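Local coordinates for protein putative NADH dehydrogenase/NAD(P)H nitroreductase (Parabacteroides distasonis, PDB 3M5K) that binds flavin mononucleotide and probably works as an FMN-dependent oxidoreductase of the nitroreductase type, at residues A[97-102]-A[142-147]. Sequence-based numbering, arbitrary orientation.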
loop_
_atom_site.group_PDB
_atom_site.type_symbol
_atom_site.label_atom_id
_atom_site.label_comp_id
_atom_site.label_asym_id
_atom_site.label_seq_id
_atom_site.Cartn_x
_atom_site.Cartn_y
_atom_site.Cartn_z
ATOM N N ASP A 97 0.365 -1.468 7.337
ATOM C CA ASP A 97 1.405 -2.366 6.872
ATOM C C ASP A 97 0.863 -3.327 5.830
ATOM O O ASP A 97 1.496 -3.570 4.787
ATOM C CB ASP A 97 1.977 -3.225 8.000
ATOM C CG ASP A 97 2.701 -2.429 9.109
ATOM O OD1 ASP A 97 2.752 -1.169 9.132
ATOM O OD2 ASP A 97 3.219 -3.125 9.998
ATOM N N CYS A 98 -0.289 -3.944 6.131
ATOM C CA CYS A 98 -0.836 -4.961 5.240
ATOM C C CYS A 98 -1.418 -4.396 3.953
ATOM O O CYS A 98 -1.453 -5.080 2.925
ATOM C CB CYS A 98 -1.879 -5.829 5.974
ATOM S SG CYS A 98 -1.204 -6.872 7.282
ATOM N N SER A 99 -1.852 -3.138 3.991
ATOM C CA SER A 99 -2.260 -2.439 2.777
ATOM C C SER A 99 -1.049 -2.152 1.876
ATOM O O SER A 99 -1.117 -2.325 0.671
ATOM C CB SER A 99 -2.999 -1.130 3.132
ATOM O OG SER A 99 -4.286 -1.350 3.729
ATOM N N ALA A 100 0.071 -1.745 2.469
ATOM C CA ALA A 100 1.335 -1.572 1.727
ATOM C C ALA A 100 1.832 -2.914 1.142
ATOM O O ALA A 100 2.261 -2.988 0.006
ATOM C CB ALA A 100 2.401 -0.936 2.610
ATOM N N ALA A 101 1.766 -3.983 1.927
ATOM C CA ALA A 101 2.102 -5.319 1.444
ATOM C C ALA A 101 1.240 -5.716 0.248
ATOM O O ALA A 101 1.748 -6.252 -0.767
ATOM C CB ALA A 101 1.936 -6.338 2.604
ATOM N N SER A 102 -0.071 -5.482 0.390
ATOM C CA SER A 102 -1.032 -5.763 -0.676
ATOM C C SER A 102 -0.657 -5.058 -1.971
ATOM O O SER A 102 -0.681 -5.669 -3.046
ATOM C CB SER A 102 -2.460 -5.446 -0.211
ATOM O OG SER A 102 -2.841 -6.354 0.813
HETATM N N MSE A 142 -6.610 -11.065 11.463
HETATM C CA MSE A 142 -7.682 -10.361 10.731
HETATM C C MSE A 142 -7.432 -10.395 9.233
HETATM O O MSE A 142 -6.415 -9.895 8.756
HETATM C CB MSE A 142 -7.759 -8.902 11.178
HETATM C CG MSE A 142 -8.801 -8.064 10.443
HETATM SE SE MSE A 142 -10.610 -8.777 10.596
HETATM C CE MSE A 142 -10.585 -8.911 12.570
ATOM N N PRO A 143 -8.374 -10.963 8.466
ATOM C CA PRO A 143 -8.213 -10.879 7.014
ATOM C C PRO A 143 -8.521 -9.490 6.424
ATOM O O PRO A 143 -9.607 -8.929 6.654
ATOM C CB PRO A 143 -9.200 -11.926 6.487
ATOM C CG PRO A 143 -10.306 -11.943 7.560
ATOM C CD PRO A 143 -9.590 -11.746 8.853
ATOM N N LEU A 144 -7.534 -8.935 5.697
ATOM C CA LEU A 144 -7.686 -7.615 5.097
ATOM C C LEU A 144 -8.472 -7.736 3.785
ATOM O O LEU A 144 -9.344 -6.928 3.489
ATOM C CB LEU A 144 -6.329 -6.953 4.794
ATOM C CG LEU A 144 -6.438 -5.547 4.150
ATOM C CD1 LEU A 144 -7.254 -4.556 5.053
ATOM C CD2 LEU A 144 -4.990 -5.025 3.881
ATOM N N ASN A 145 -8.100 -8.727 2.996
ATOM C CA ASN A 145 -8.599 -8.852 1.613
ATOM C C ASN A 145 -8.503 -10.277 1.098
ATOM O O ASN A 145 -7.865 -11.112 1.709
ATOM C CB ASN A 145 -7.863 -7.862 0.679
ATOM C CG ASN A 145 -6.346 -7.987 0.741
ATOM O OD1 ASN A 145 -5.801 -9.078 0.941
ATOM N ND2 ASN A 145 -5.649 -6.854 0.600
ATOM N N VAL A 146 -9.165 -10.541 -0.030
ATOM C CA VAL A 146 -8.871 -11.699 -0.847
ATOM C C VAL A 146 -8.402 -11.199 -2.193
ATOM O O VAL A 146 -9.055 -10.352 -2.827
ATOM C CB VAL A 146 -10.115 -12.669 -1.024
ATOM C CG1 VAL A 146 -9.679 -13.931 -1.837
ATOM C CG2 VAL A 146 -10.754 -13.011 0.350
ATOM N N ILE A 147 -7.282 -11.722 -2.650
ATOM C CA ILE A 147 -6.694 -11.287 -3.928
ATOM C C ILE A 147 -6.643 -12.493 -4.883
ATOM O O ILE A 147 -5.710 -13.280 -4.847
ATOM C CB ILE A 147 -5.251 -10.664 -3.764
ATOM C CG1 ILE A 147 -5.277 -9.517 -2.712
ATOM C CG2 ILE A 147 -4.704 -10.195 -5.116
ATOM C CD1 ILE A 147 -3.932 -8.857 -2.438
#
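A buried helix-on-sheet contact near the centre of the chain sets residues 97-102 of helix 94-111 against residues 142-147 of strand 141-150, an inner strand of the antiparallel sheet. The two axes run nearly parallel, 16° apart, at a closest approach of 9.5 Å. Apolar filling comes mainly from Leu144: with CG anti to the backbone N (chi1 180°), its side chain reaches across to the helix and lays CD2 over the peptide link between Cys98 and Ser99, 3.6 Å from Cys98 C. Leu144 CD2 also lies 3.8 Å from Cys98 CB and 3.7 Å from Ser99 OG; that hydroxyl is hydrogen-bonded to Phe95 O, one turn back. Beside this patch runs a short polar relay. Asn145 ND2 gives a nearly straight hydrogen bond to Ser102 OG (2.9 Å, 163° at the hydrogen), with the oxygen lying in the amide plane, while Asn145 OD1 accepts from the backbone N of Val83 in the adjacent strand 79-86. Such helix-against-sheet packing belongs to the FMN-dependent nitroreductase fold, where this helix also lies at the dimer interface: Leu96 of the second subunit packs on both Ser99 and Leu144. Ser102 OG, anti to its own carbonyl carbon, turns back along the helix and donates to Cys98 O at 2.8 Å, so that this carbonyl accepts from both the amide and the hydroxyl of Ser102. An alanine at Ser102 removes the acceptor of Asn145 ND2 and would probably loosen the polar tie between helix and strand. Ile147 CD1 lies 4.2 Å from Ser102 OG, a looser approach. At the start of the segment, Asp97 touches FMN and is hydrogen-bonded through its carboxylate to Ser43 OG and Ser44 N of the flavin pocket.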